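Local coordinates for protein putative angiotensinogen (PDB 5INW) that is a serpin that binds heparin, which promotes its inhibition of thrombin through a template mechanism, at residues V203-S208 with S239-N244. The protein carries 1 engineered substitution. Residues are numbered along the deposited sequence; the frame is centred on the assembly and turned at random.
Sequences VDFGDS and SLVIVN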
loop_
_atom_site.group_PDB
_atom_site.type_symbol
_atom_site.label_atom_id
_atom_site.label_comp_id
_atom_site.label_asym_id
_atom_site.label_seq_id
_atom_site.Cartn_x
_atom_site.Cartn_y
_atom_site.Cartn_z
ATOM N N VAL A 203 -20.206 -13.626 12.374
ATOM C CA VAL A 203 -21.057 -13.483 11.197
ATOM C C VAL A 203 -21.541 -14.819 10.751
ATOM O O VAL A 203 -20.811 -15.813 10.888
ATOM C CB VAL A 203 -20.285 -12.902 10.013
ATOM C CG1 VAL A 203 -21.160 -12.801 8.772
ATOM C CG2 VAL A 203 -19.737 -11.539 10.360
ATOM N N ASP A 204 -22.788 -14.839 10.259
ATOM C CA ASP A 204 -23.388 -16.019 9.666
ATOM C C ASP A 204 -23.058 -15.943 8.183
ATOM O O ASP A 204 -23.773 -15.313 7.404
ATOM C CB ASP A 204 -24.892 -16.041 9.920
ATOM C CG ASP A 204 -25.583 -17.310 9.392
ATOM O OD1 ASP A 204 -24.939 -18.205 8.807
ATOM O OD2 ASP A 204 -26.816 -17.405 9.564
ATOM N N PHE A 205 -21.948 -16.558 7.791
ATOM C CA PHE A 205 -21.540 -16.568 6.386
ATOM C C PHE A 205 -22.414 -17.506 5.573
ATOM O O PHE A 205 -22.323 -17.476 4.344
ATOM C CB PHE A 205 -20.072 -17.008 6.219
ATOM C CG PHE A 205 -19.071 -16.134 6.936
ATOM C CD1 PHE A 205 -18.828 -14.861 6.514
ATOM C CD2 PHE A 205 -18.318 -16.636 7.999
ATOM C CE1 PHE A 205 -17.866 -14.082 7.137
ATOM C CE2 PHE A 205 -17.353 -15.858 8.622
ATOM C CZ PHE A 205 -17.125 -14.578 8.185
ATOM N N GLY A 206 -23.147 -18.414 6.229
ATOM C CA GLY A 206 -24.109 -19.295 5.561
ATOM C C GLY A 206 -25.177 -18.522 4.795
ATOM O O GLY A 206 -25.422 -18.798 3.635
ATOM N N ASP A 207 -25.785 -17.548 5.452
ATOM C CA ASP A 207 -26.650 -16.582 4.810
ATOM C C ASP A 207 -25.795 -15.501 4.200
ATOM O O ASP A 207 -25.688 -14.406 4.741
ATOM C CB ASP A 207 -27.590 -15.986 5.847
ATOM C CG ASP A 207 -28.607 -15.019 5.247
ATOM O OD1 ASP A 207 -28.625 -14.800 3.976
ATOM O OD2 ASP A 207 -29.380 -14.478 6.087
ATOM N N SER A 208 -25.208 -15.789 3.043
ATOM C CA SER A 208 -24.122 -14.951 2.490
ATOM C C SER A 208 -24.495 -13.594 1.841
ATOM O O SER A 208 -23.650 -12.684 1.802
ATOM C CB SER A 208 -23.284 -15.770 1.504
ATOM O OG SER A 208 -24.037 -16.063 0.336
ATOM N N SER A 239 -14.699 -19.324 7.074
ATOM C CA SER A 239 -14.532 -19.408 8.489
ATOM C C SER A 239 -14.002 -18.123 9.117
ATOM O O SER A 239 -14.425 -17.792 10.228
ATOM C CB SER A 239 -13.647 -20.603 8.806
ATOM O OG SER A 239 -14.483 -21.740 8.970
ATOM N N LEU A 240 -13.127 -17.391 8.423
ATOM C CA LEU A 240 -12.825 -16.000 8.799
ATOM C C LEU A 240 -12.523 -15.147 7.591
ATOM O O LEU A 240 -12.137 -15.671 6.548
ATOM C CB LEU A 240 -11.601 -15.895 9.689
ATOM C CG LEU A 240 -11.697 -16.403 11.108
ATOM C CD1 LEU A 240 -11.239 -17.866 11.135
ATOM C CD2 LEU A 240 -10.864 -15.506 12.037
ATOM N N VAL A 241 -12.665 -13.831 7.779
ATOM C CA VAL A 241 -12.256 -12.825 6.812
ATOM C C VAL A 241 -11.528 -11.729 7.558
ATOM O O VAL A 241 -12.097 -11.172 8.466
ATOM C CB VAL A 241 -13.473 -12.220 6.103
ATOM C CG1 VAL A 241 -13.032 -11.169 5.092
ATOM C CG2 VAL A 241 -14.200 -13.319 5.391
ATOM N N ILE A 242 -10.308 -11.400 7.153
ATOM C CA ILE A 242 -9.487 -10.366 7.785
ATOM C C ILE A 242 -9.428 -9.220 6.819
ATOM O O ILE A 242 -9.296 -9.438 5.664
ATOM C CB ILE A 242 -8.042 -10.873 8.001
ATOM C CG1 ILE A 242 -8.042 -11.968 9.081
ATOM C CG2 ILE A 242 -7.079 -9.773 8.416
ATOM C CD1 ILE A 242 -6.821 -12.859 9.039
ATOM N N VAL A 243 -9.516 -8.002 7.325
ATOM C CA VAL A 243 -9.590 -6.796 6.482
ATOM C C VAL A 243 -8.676 -5.739 7.048
ATOM O O VAL A 243 -8.718 -5.434 8.235
ATOM C CB VAL A 243 -11.021 -6.214 6.488
ATOM C CG1 VAL A 243 -11.044 -4.809 5.928
ATOM C CG2 VAL A 243 -11.961 -7.149 5.755
ATOM N N ASN A 244 -7.821 -5.205 6.211
ATOM C CA ASN A 244 -7.186 -3.929 6.502
ATOM C C ASN A 244 -7.660 -2.953 5.441
ATOM O O ASN A 244 -7.702 -3.266 4.250
ATOM C CB ASN A 244 -5.650 -3.975 6.432
ATOM C CG ASN A 244 -5.061 -2.629 6.659
ATOM O OD1 ASN A 244 -4.938 -1.822 5.739
ATOM N ND2 ASN A 244 -4.846 -2.304 7.918
#
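The ring of F205 is the flat group that bridges to strand 238-251, and V203 covers one of its faces from its own segment: V203 CB stands 3.9 Å above the ring plane, displaced toward the rim. Across the contact the ring meets the strand obliquely, with two of its carbons doing the work. CE1 reaches CG2 of V241 at 4.1 Å, a purely apolar touch, while CE2 lies 3.9 Å from the backbone O of S239. With CG beside the backbone N of F205 (chi1 -59°), the CE1 and CE2 rim is brought to V241 and S239. V241 offers the methyl that is anti to its carbonyl carbon. S239 and L240 turn their side chains away; S239 OG hydrogen-bonds Q386 instead. The backbones of S239 and L240 both pair with I416, a classic beta bulge, near the end of the cleaved reactive loop that has entered sheet A as strand 405-417. In the loop, D204 OD1 accepts a weak hydrogen bond from G206 N at 3.1 Å, and D207 is the centre of an inverse gamma turn. F205 thus sits where the turn from edge strand 200-203 into helix 208-221, the serpin helix F lying over sheet A, meets strand 238-251; M215 of that helix and F177 of strand 168-179 pack on it too. No hydrogen bond spans the two segments: the V241 side is hydrophobic, the approach to S239 O a van der Waals contact of ring and carbonyl, and the small buried interface, 117 Å² in all, has little directional character.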